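Local coordinates for MavE (Legionella pneumophila subsp. pneumophila, PDB 6PIR), which acts as a virulence effector indispensable for endoplasmic reticulum-mediated remodelling of the Legionella-containing vacuole, lysosomal evasion and intracellular replication, at residues 47-57 with 99-110; 56-65 with 113-121. All coordinates share one frame; numbering follows the deposited sequence.

Interaction 1 of 2, residues 47-57 with 99-110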
loop_
_atom_site.group_PDB
_atom_site.type_symbol
_atom_site.label_atom_id
_atom_site.label_comp_id
_atom_site.label_asym_id
_atom_site.label_seq_id
_atom_site.Cartn_x
_atom_site.Cartn_y
_atom_site.Cartn_z
ATOM N N ILE A 47 -5.830 -7.092 -5.076
ATOM C CA ILE A 47 -5.232 -7.031 -3.738
ATOM C C ILE A 47 -5.874 -8.057 -2.811
ATOM O O ILE A 47 -5.183 -8.697 -2.005
ATOM C CB ILE A 47 -5.350 -5.601 -3.181
ATOM C CG1 ILE A 47 -4.639 -4.616 -4.120
ATOM C CG2 ILE A 47 -4.775 -5.506 -1.786
ATOM C CD1 ILE A 47 -5.122 -3.167 -4.000
ATOM N N ASN A 48 -7.191 -8.285 -2.965
ATOM C CA ASN A 48 -7.923 -9.246 -2.134
ATOM C C ASN A 48 -7.225 -10.600 -2.049
ATOM O O ASN A 48 -7.110 -11.188 -0.964
ATOM C CB ASN A 48 -9.337 -9.438 -2.691
ATOM C CG ASN A 48 -10.342 -8.522 -2.057
ATOM O OD1 ASN A 48 -10.063 -7.907 -1.034
ATOM N ND2 ASN A 48 -11.524 -8.407 -2.669
ATOM N N SER A 49 -6.719 -11.098 -3.166
ATOM C CA SER A 49 -6.149 -12.444 -3.130
ATOM C C SER A 49 -4.852 -12.542 -2.325
ATOM O O SER A 49 -4.418 -13.658 -2.017
ATOM C CB SER A 49 -5.883 -12.924 -4.545
ATOM O OG SER A 49 -4.871 -12.135 -5.141
ATOM N N ARG A 50 -4.219 -11.424 -1.990
ATOM C CA ARG A 50 -2.925 -11.428 -1.313
ATOM C C ARG A 50 -3.034 -11.237 0.202
ATOM O O ARG A 50 -2.017 -11.216 0.901
ATOM C CB ARG A 50 -2.050 -10.347 -1.950
ATOM C CG ARG A 50 -1.752 -10.613 -3.444
ATOM C CD ARG A 50 -1.396 -9.343 -4.237
ATOM N NE ARG A 50 -0.695 -9.635 -5.492
ATOM C CZ ARG A 50 -1.282 -10.054 -6.608
ATOM N NH1 ARG A 50 -2.603 -10.228 -6.632
ATOM N NH2 ARG A 50 -0.558 -10.292 -7.702
ATOM N N ILE A 51 -4.244 -11.080 0.728
ATOM C CA ILE A 51 -4.422 -10.859 2.158
ATOM C C ILE A 51 -4.189 -12.147 2.929
ATOM O O ILE A 51 -4.773 -13.189 2.619
ATOM C CB ILE A 51 -5.833 -10.305 2.428
ATOM C CG1 ILE A 51 -5.970 -8.917 1.812
ATOM C CG2 ILE A 51 -6.112 -10.238 3.924
ATOM C CD1 ILE A 51 -7.379 -8.275 1.976
ATOM N N THR A 52 -3.332 -12.082 3.948
ATOM C CA THR A 52 -3.068 -13.234 4.795
ATOM C C THR A 52 -4.270 -13.592 5.655
ATOM O O THR A 52 -4.841 -12.739 6.343
ATOM C CB THR A 52 -1.870 -12.952 5.686
ATOM O OG1 THR A 52 -0.738 -12.766 4.837
ATOM C CG2 THR A 52 -1.623 -14.107 6.637
ATOM N N ASN A 53 -4.618 -14.875 5.635
ATOM C CA ASN A 53 -5.757 -15.409 6.368
ATOM C C ASN A 53 -7.008 -14.616 6.032
ATOM O O ASN A 53 -7.736 -14.158 6.906
ATOM C CB ASN A 53 -5.491 -15.442 7.865
ATOM C CG ASN A 53 -4.386 -16.430 8.229
ATOM O OD1 ASN A 53 -4.223 -17.478 7.573
ATOM N ND2 ASN A 53 -3.622 -16.108 9.268
ATOM N N ALA A 54 -7.237 -14.470 4.730
ATOM C CA ALA A 54 -8.310 -13.619 4.234
ATOM C C ALA A 54 -9.694 -14.094 4.683
ATOM O O ALA A 54 -10.619 -13.284 4.777
ATOM C CB ALA A 54 -8.224 -13.565 2.712
ATOM N N ASP A 55 -9.866 -15.395 4.941
ATOM C CA ASP A 55 -11.149 -15.924 5.407
ATOM C C ASP A 55 -11.484 -15.505 6.824
ATOM O O ASP A 55 -12.652 -15.634 7.229
ATOM C CB ASP A 55 -11.185 -17.443 5.291
ATOM C CG ASP A 55 -11.073 -17.905 3.863
ATOM O OD1 ASP A 55 -11.436 -17.115 2.961
ATOM O OD2 ASP A 55 -10.649 -19.049 3.643
ATOM N N ASP A 56 -10.514 -14.975 7.560
ATOM C CA ASP A 56 -10.713 -14.391 8.878
ATOM C C ASP A 56 -10.924 -12.885 8.830
ATOM O O ASP A 56 -11.085 -12.269 9.885
ATOM C CB ASP A 56 -9.516 -14.677 9.790
ATOM C CG ASP A 56 -9.377 -16.127 10.124
ATOM O OD1 ASP A 56 -10.404 -16.774 10.399
ATOM O OD2 ASP A 56 -8.233 -16.626 10.124
ATOM N N TRP A 57 -10.894 -12.273 7.644
ATOM C CA TRP A 57 -11.129 -10.844 7.483
ATOM C C TRP A 57 -12.586 -10.595 7.074
ATOM O O TRP A 57 -13.104 -11.282 6.189
ATOM C CB TRP A 57 -10.203 -10.276 6.400
ATOM C CG TRP A 57 -8.751 -10.034 6.802
ATOM C CD1 TRP A 57 -7.833 -10.954 7.236
ATOM C CD2 TRP A 57 -8.091 -8.767 6.815
ATOM N NE1 TRP A 57 -6.615 -10.337 7.475
ATOM C CE2 TRP A 57 -6.749 -8.992 7.223
ATOM C CE3 TRP A 57 -8.484 -7.467 6.460
ATOM C CZ2 TRP A 57 -5.814 -7.954 7.320
ATOM C CZ3 TRP A 57 -7.550 -6.436 6.578
ATOM C CH2 TRP A 57 -6.239 -6.687 7.003
ATOM N N LEU A 99 2.497 -5.441 -3.985
ATOM C CA LEU A 99 1.346 -6.337 -3.970
ATOM C C LEU A 99 1.737 -7.763 -3.594
ATOM O O LEU A 99 1.105 -8.386 -2.730
ATOM C CB LEU A 99 0.683 -6.279 -5.350
ATOM C CG LEU A 99 0.160 -4.866 -5.636
ATOM C CD1 LEU A 99 -0.276 -4.661 -7.102
ATOM C CD2 LEU A 99 -1.004 -4.566 -4.737
ATOM N N ASP A 100 2.778 -8.306 -4.229
ATOM C CA ASP A 100 3.073 -9.718 -4.114
ATOM C C ASP A 100 3.894 -10.007 -2.864
ATOM O O ASP A 100 3.718 -11.059 -2.235
ATOM C CB ASP A 100 3.833 -10.195 -5.361
ATOM C CG ASP A 100 3.030 -10.017 -6.655
ATOM O OD1 ASP A 100 1.843 -9.651 -6.592
ATOM O OD2 ASP A 100 3.593 -10.233 -7.753
ATOM N N ASN A 101 4.832 -9.127 -2.520
ATOM C CA ASN A 101 5.659 -9.362 -1.348
ATOM C C ASN A 101 5.068 -8.734 -0.078
ATOM O O ASN A 101 5.061 -9.377 0.977
ATOM C CB ASN A 101 7.082 -8.843 -1.587
ATOM C CG ASN A 101 7.886 -9.725 -2.558
ATOM O OD1 ASN A 101 8.776 -10.520 -2.155
ATOM N ND2 ASN A 101 7.595 -9.583 -3.831
ATOM N N TYR A 102 4.589 -7.484 -0.135
ATOM C CA TYR A 102 4.315 -6.765 1.098
ATOM C C TYR A 102 2.883 -6.874 1.576
ATOM O O TYR A 102 2.665 -6.829 2.782
ATOM C CB TYR A 102 4.686 -5.289 0.950
ATOM C CG TYR A 102 6.170 -5.132 1.163
ATOM C CD1 TYR A 102 7.047 -5.362 0.116
ATOM C CD2 TYR A 102 6.696 -4.858 2.425
ATOM C CE1 TYR A 102 8.417 -5.281 0.305
ATOM C CE2 TYR A 102 8.084 -4.761 2.630
ATOM C CZ TYR A 102 8.932 -4.972 1.560
ATOM O OH TYR A 102 10.312 -4.888 1.728
ATOM N N VAL A 103 1.894 -7.026 0.687
ATOM C CA VAL A 103 0.516 -7.202 1.155
ATOM C C VAL A 103 0.393 -8.400 2.078
ATOM O O VAL A 103 -0.248 -8.267 3.135
ATOM C CB VAL A 103 -0.454 -7.249 -0.035
ATOM C CG1 VAL A 103 -1.790 -7.779 0.421
ATOM C CG2 VAL A 103 -0.618 -5.869 -0.640
ATOM N N PRO A 104 1.013 -9.569 1.801
ATOM C CA PRO A 104 0.986 -10.656 2.802
ATOM C C PRO A 104 1.628 -10.279 4.125
ATOM O O PRO A 104 1.140 -10.671 5.192
ATOM C CB PRO A 104 1.760 -11.790 2.107
ATOM C CG PRO A 104 1.500 -11.546 0.672
ATOM C CD PRO A 104 1.474 -10.062 0.483
ATOM N N LEU A 105 2.703 -9.492 4.078
ATOM C CA LEU A 105 3.348 -9.059 5.312
ATOM C C LEU A 105 2.460 -8.098 6.078
ATOM O O LEU A 105 2.257 -8.244 7.286
ATOM C CB LEU A 105 4.677 -8.380 5.004
ATOM C CG LEU A 105 5.800 -9.300 4.619
ATOM C CD1 LEU A 105 6.987 -8.449 4.238
ATOM C CD2 LEU A 105 6.116 -10.209 5.812
ATOM N N LEU A 106 1.951 -7.090 5.387
ATOM C CA LEU A 106 1.142 -6.061 6.029
ATOM C C LEU A 106 -0.129 -6.631 6.643
ATOM O O LEU A 106 -0.602 -6.116 7.664
ATOM C CB LEU A 106 0.785 -4.974 5.006
ATOM C CG LEU A 106 1.910 -4.097 4.453
ATOM C CD1 LEU A 106 1.409 -3.406 3.216
ATOM C CD2 LEU A 106 2.411 -3.077 5.470
ATOM N N THR A 107 -0.696 -7.689 6.050
ATOM C CA THR A 107 -1.969 -8.250 6.507
ATOM C C THR A 107 -1.792 -9.428 7.460
ATOM O O THR A 107 -2.784 -10.034 7.886
ATOM C CB THR A 107 -2.820 -8.681 5.309
ATOM O OG1 THR A 107 -2.115 -9.662 4.542
ATOM C CG2 THR A 107 -3.153 -7.471 4.414
ATOM N N ALA A 108 -0.560 -9.733 7.850
ATOM C CA ALA A 108 -0.276 -10.835 8.755
ATOM C C ALA A 108 -0.361 -10.361 10.201
ATOM O O ALA A 108 -0.090 -9.197 10.494
ATOM C CB ALA A 108 1.128 -11.389 8.478
ATOM N N ASN A 109 -0.721 -11.292 11.108
ATOM C CA ASN A 109 -0.696 -11.079 12.565
ATOM C C ASN A 109 -1.537 -9.889 12.996
ATOM O O ASN A 109 -1.153 -9.146 13.903
ATOM C CB ASN A 109 0.718 -10.920 13.120
ATOM C CG ASN A 109 1.571 -12.133 12.890
ATOM O OD1 ASN A 109 1.147 -13.250 13.177
ATOM N ND2 ASN A 109 2.787 -11.930 12.395
ATOM N N THR A 110 -2.659 -9.662 12.325
ATOM C CA THR A 110 -3.489 -8.532 12.713
ATOM C C THR A 110 -4.426 -8.911 13.849
ATOM O O THR A 110 -4.845 -10.068 14.009
ATOM C CB THR A 110 -4.300 -7.977 11.538
ATOM O OG1 THR A 110 -5.212 -8.977 11.035
ATOM C CG2 THR A 110 -3.345 -7.459 10.442
#
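With OG1 wedged between its own backbone N and carbonyl carbon (chi1 59°), Thr107 meets Thr52. Its hydroxyl gives its proton to Val103 O (2.7 Å from OG1) and accepts from Thr52 N in an almost straight bond, 2.8 Å from N to OG1 at 176°. In Thr52, OG1 lies beside the backbone N (chi1 -63°) and donates to Pro104 O, 2.8 Å away, in the carbonyl plane on a lone pair. Thr52 is thereby held through both its backbone N and its hydroxyl where helix 85-106 ends. Further up the helix, the side chain of Arg50, extended from CG to NE, passes alongside Leu99 O and grips Asp100 side-on: NE (2.8 Å), nearly along the C-O axis, and NH2 (2.7 Å), from the syn side, both donate to OD1, which lies in the guanidinium plane, while NH1 is held by Gln46 O. Nearer the backbone, Arg50 CB packs 3.5 Å from Val103 CG1, and Ile47 CG1 lies 3.7 Å from Leu99 CD2. Ile51 CG2 lies over one face of the Trp57 ring, offset toward its edge, and Thr107 CB approaches obliquely. Two NH donors on one oxygen probably concentrate negative charge at OD1 and fix the rotation of the guanidinium.

Interaction 2 of 2, residues 56-65 with 113-121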
loop_
_atom_site.group_PDB
_atom_site.type_symbol
_atom_site.label_atom_id
_atom_site.label_comp_id
_atom_site.label_asym_id
_atom_site.label_seq_id
_atom_site.Cartn_x
_atom_site.Cartn_y
_atom_site.Cartn_z
ATOM N N ASP A 56 -10.514 -14.975 7.560
ATOM C CA ASP A 56 -10.713 -14.391 8.878
ATOM C C ASP A 56 -10.924 -12.885 8.830
ATOM O O ASP A 56 -11.085 -12.269 9.885
ATOM C CB ASP A 56 -9.516 -14.677 9.790
ATOM C CG ASP A 56 -9.377 -16.127 10.124
ATOM O OD1 ASP A 56 -10.404 -16.774 10.399
ATOM O OD2 ASP A 56 -8.233 -16.626 10.124
ATOM N N TRP A 57 -10.894 -12.273 7.644
ATOM C CA TRP A 57 -11.129 -10.844 7.483
ATOM C C TRP A 57 -12.586 -10.595 7.074
ATOM O O TRP A 57 -13.104 -11.282 6.189
ATOM C CB TRP A 57 -10.203 -10.276 6.400
ATOM C CG TRP A 57 -8.751 -10.034 6.802
ATOM C CD1 TRP A 57 -7.833 -10.954 7.236
ATOM C CD2 TRP A 57 -8.091 -8.767 6.815
ATOM N NE1 TRP A 57 -6.615 -10.337 7.475
ATOM C CE2 TRP A 57 -6.749 -8.992 7.223
ATOM C CE3 TRP A 57 -8.484 -7.467 6.460
ATOM C CZ2 TRP A 57 -5.814 -7.954 7.320
ATOM C CZ3 TRP A 57 -7.550 -6.436 6.578
ATOM C CH2 TRP A 57 -6.239 -6.687 7.003
ATOM N N SER A 58 -13.225 -9.607 7.693
ATOM C CA SER A 58 -14.552 -9.205 7.235
ATOM C C SER A 58 -14.463 -8.540 5.864
ATOM O O SER A 58 -13.419 -8.035 5.463
ATOM C CB SER A 58 -15.204 -8.255 8.223
ATOM O OG SER A 58 -14.536 -7.003 8.257
ATOM N N LYS A 59 -15.588 -8.545 5.139
ATOM C CA LYS A 59 -15.636 -7.876 3.840
ATOM C C LYS A 59 -15.300 -6.398 3.985
ATOM O O LYS A 59 -14.592 -5.826 3.151
ATOM C CB LYS A 59 -17.022 -8.073 3.192
ATOM C CG LYS A 59 -17.275 -7.193 1.949
ATOM C CD LYS A 59 -18.649 -7.413 1.294
ATOM C CE LYS A 59 -19.691 -6.475 1.879
ATOM N NZ LYS A 59 -20.908 -6.340 1.005
ATOM N N GLU A 60 -15.792 -5.765 5.040
ATOM C CA GLU A 60 -15.553 -4.338 5.214
ATOM C C GLU A 60 -14.070 -4.042 5.448
ATOM O O GLU A 60 -13.551 -3.038 4.947
ATOM C CB GLU A 60 -16.392 -3.797 6.358
ATOM C CG GLU A 60 -17.858 -3.768 6.004
ATOM C CD GLU A 60 -18.194 -2.808 4.860
ATOM O OE1 GLU A 60 -17.781 -1.615 4.909
ATOM O OE2 GLU A 60 -18.904 -3.249 3.930
ATOM N N ASP A 61 -13.387 -4.870 6.259
ATOM C CA ASP A 61 -11.953 -4.686 6.480
ATOM C C ASP A 61 -11.163 -4.895 5.194
ATOM O O ASP A 61 -10.179 -4.188 4.928
ATOM C CB ASP A 61 -11.447 -5.667 7.547
ATOM C CG ASP A 61 -11.749 -5.215 8.979
ATOM O OD1 ASP A 61 -12.176 -4.068 9.200
ATOM O OD2 ASP A 61 -11.588 -6.045 9.896
ATOM N N LYS A 62 -11.522 -5.915 4.430
ATOM C CA LYS A 62 -10.875 -6.117 3.140
ATOM C C LYS A 62 -11.079 -4.907 2.230
ATOM O O LYS A 62 -10.154 -4.472 1.524
ATOM C CB LYS A 62 -11.457 -7.349 2.474
ATOM C CG LYS A 62 -11.100 -8.642 3.132
ATOM C CD LYS A 62 -11.624 -9.768 2.291
ATOM C CE LYS A 62 -11.805 -11.014 3.121
ATOM N NZ LYS A 62 -12.255 -12.159 2.294
ATOM N N LEU A 63 -12.305 -4.373 2.198
ATOM C CA LEU A 63 -12.580 -3.233 1.329
ATOM C C LEU A 63 -11.777 -2.025 1.774
ATOM O O LEU A 63 -11.198 -1.314 0.952
ATOM C CB LEU A 63 -14.086 -2.891 1.328
ATOM N N LYS A 64 -11.726 -1.779 3.066
ATOM C CA LYS A 64 -10.939 -0.659 3.562
ATOM C C LYS A 64 -9.469 -0.818 3.170
ATOM O O LYS A 64 -8.832 0.129 2.684
ATOM C CB LYS A 64 -11.105 -0.531 5.079
ATOM C CG LYS A 64 -12.448 0.094 5.522
ATOM C CD LYS A 64 -12.394 0.461 7.030
ATOM C CE LYS A 64 -13.721 0.971 7.582
ATOM N NZ LYS A 64 -14.744 -0.098 7.837
ATOM N N PHE A 65 -8.926 -2.023 3.344
ATOM C CA PHE A 65 -7.508 -2.243 3.074
ATOM C C PHE A 65 -7.196 -2.107 1.592
ATOM O O PHE A 65 -6.248 -1.406 1.214
ATOM C CB PHE A 65 -7.088 -3.615 3.603
ATOM C CG PHE A 65 -5.695 -3.992 3.219
ATOM C CD1 PHE A 65 -4.611 -3.422 3.857
ATOM C CD2 PHE A 65 -5.467 -4.871 2.168
ATOM C CE1 PHE A 65 -3.300 -3.770 3.483
ATOM C CE2 PHE A 65 -4.167 -5.220 1.806
ATOM C CZ PHE A 65 -3.088 -4.658 2.466
ATOM N N GLU A 113 -9.719 -7.421 16.774
ATOM C CA GLU A 113 -10.441 -6.294 17.342
ATOM C C GLU A 113 -10.391 -5.073 16.437
ATOM O O GLU A 113 -11.327 -4.263 16.424
ATOM C CB GLU A 113 -9.817 -5.941 18.689
ATOM C CG GLU A 113 -10.487 -4.814 19.389
ATOM C CD GLU A 113 -11.826 -5.238 19.928
ATOM O OE1 GLU A 113 -12.799 -4.457 19.825
ATOM O OE2 GLU A 113 -11.904 -6.363 20.473
ATOM N N ASN A 114 -9.307 -4.913 15.699
ATOM C CA ASN A 114 -9.120 -3.759 14.833
ATOM C C ASN A 114 -7.982 -4.051 13.876
ATOM O O ASN A 114 -6.852 -3.599 14.086
ATOM C CB ASN A 114 -8.861 -2.501 15.654
ATOM C CG ASN A 114 -8.920 -1.240 14.820
ATOM O OD1 ASN A 114 -8.754 -1.268 13.594
ATOM N ND2 ASN A 114 -9.110 -0.117 15.491
ATOM N N ARG A 115 -8.278 -4.817 12.828
ATOM C CA ARG A 115 -7.231 -5.293 11.930
ATOM C C ARG A 115 -6.523 -4.159 11.212
ATOM O O ARG A 115 -5.326 -4.262 10.913
ATOM C CB ARG A 115 -7.824 -6.247 10.908
ATOM C CG ARG A 115 -8.389 -7.514 11.490
ATOM C CD ARG A 115 -8.476 -8.577 10.409
ATOM N NE ARG A 115 -9.201 -9.769 10.836
ATOM C CZ ARG A 115 -8.683 -10.749 11.570
ATOM N NH1 ARG A 115 -7.432 -10.665 11.993
ATOM N NH2 ARG A 115 -9.422 -11.812 11.893
ATOM N N LEU A 116 -7.249 -3.089 10.880
ATOM C CA LEU A 116 -6.617 -2.002 10.149
ATOM C C LEU A 116 -5.681 -1.210 11.041
ATOM O O LEU A 116 -4.669 -0.687 10.552
ATOM C CB LEU A 116 -7.694 -1.114 9.530
ATOM C CG LEU A 116 -8.279 -1.641 8.193
ATOM C CD1 LEU A 116 -7.232 -1.943 7.103
ATOM C CD2 LEU A 116 -9.141 -2.865 8.367
ATOM N N LYS A 117 -5.968 -1.150 12.348
ATOM C CA LYS A 117 -4.990 -0.567 13.261
ATOM C C LYS A 117 -3.708 -1.396 13.232
ATOM O O LYS A 117 -2.586 -0.850 13.220
ATOM C CB LYS A 117 -5.596 -0.469 14.672
ATOM C CG LYS A 117 -4.676 0.186 15.726
ATOM C CD LYS A 117 -5.316 0.250 17.140
ATOM C CE LYS A 117 -6.578 1.122 17.220
ATOM N NZ LYS A 117 -7.032 1.298 18.668
ATOM N N SER A 118 -3.851 -2.724 13.171
ATOM C CA SER A 118 -2.653 -3.576 13.087
ATOM C C SER A 118 -1.910 -3.358 11.791
ATOM O O SER A 118 -0.674 -3.354 11.778
ATOM C CB SER A 118 -3.012 -5.049 13.232
ATOM O OG SER A 118 -3.478 -5.356 14.529
ATOM N N VAL A 119 -2.642 -3.223 10.677
ATOM C CA VAL A 119 -2.000 -2.951 9.398
ATOM C C VAL A 119 -1.219 -1.659 9.488
ATOM O O VAL A 119 -0.071 -1.580 9.059
ATOM C CB VAL A 119 -3.029 -2.898 8.256
ATOM C CG1 VAL A 119 -2.327 -2.424 6.978
ATOM C CG2 VAL A 119 -3.665 -4.270 8.070
ATOM N N ARG A 120 -1.849 -0.620 10.037
ATOM C CA ARG A 120 -1.188 0.656 10.240
ATOM C C ARG A 120 0.135 0.463 10.971
ATOM O O ARG A 120 1.163 1.005 10.555
ATOM C CB ARG A 120 -2.124 1.569 11.023
ATOM C CG ARG A 120 -1.849 3.049 10.993
ATOM C CD ARG A 120 -3.155 3.743 11.449
ATOM N NE ARG A 120 -3.370 3.734 12.898
ATOM C CZ ARG A 120 -4.573 3.769 13.482
ATOM N NH1 ARG A 120 -5.675 3.793 12.744
ATOM N NH2 ARG A 120 -4.682 3.759 14.814
ATOM N N GLU A 121 0.130 -0.338 12.050
ATOM C CA GLU A 121 1.344 -0.489 12.856
ATOM C C GLU A 121 2.391 -1.360 12.161
ATOM O O GLU A 121 3.586 -1.035 12.186
ATOM C CB GLU A 121 0.967 -0.994 14.237
ATOM C CG GLU A 121 0.231 0.113 15.000
ATOM C CD GLU A 121 -0.607 -0.435 16.130
ATOM O OE1 GLU A 121 -0.686 -1.680 16.207
ATOM O OE2 GLU A 121 -1.190 0.360 16.913
HETATM O O HOH W 1 -11.906 -8.673 10.061
HETATM O O HOH W 2 -10.191 -2.457 11.226
HETATM O O HOH W 3 -11.223 -5.220 12.412
#
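Leu116 and Val119 of helix 115-134 pack against Phe65 and Trp57 within the twinned two-helix bundle, which is one piece of the longer membrane-anchored protein; segments 59-65 and 115-121 run in broadly the same direction, at 32°. The two branches of Leu116 divide the work: CD1 lies 3.9 Å from Phe65 CB, CD2 3.4 Å from Asp61 OD1. Val119 is split likewise, CG1 meeting the edge of the Phe65 ring and CG2 that of the indole, 3.7 Å from CH2. Outward from this apolar patch, Arg115 CD lies over a face of Trp57, 3.6 Å from the centroid of the five-membered ring in a CH-pi contact, and the extended chain carries the guanidinium on over the indole, nearly flat, planes 19° apart, as a cation-pi stack. NH1 bonds to Thr110 OG1. At the polar edge the Asp61 carboxylate stands almost perpendicular to the guanidinium and is joined to the other helix through water: one molecule accepts from Ser58 N and Arg115 NE and donates to Asp61 OD2. Ser58 OG and Asn114 OD1 N-cap the two helices. Arg115 NH2 donates to Asp56 O over 2.6 Å, arriving from above the carbonyl plane at a bent 131°.

Overall arrangement
Both interactions are partly buried, their centres about 10 Å apart, on the same side of the chain's centre. They share Asp56 and Trp57, in the loop before helix 59-77. Interaction 1 joins that loop to the end of helix 85-106 by direct bonds and a salt bridge near the surface; interaction 2 sets two helix starts side by side, with an apolar interior, a cation-pi stack and a water-bridged polar margin. The Trp57 indole mediates between them, as do Thr107 CG2, 3.4 Å from Phe65 CZ, and the probable hydrogen bond from Arg115 to Thr110. The segments alternate along the chain, and together connect the start of helix 59-77 and its preceding loop with helices 85-106 and 115-134.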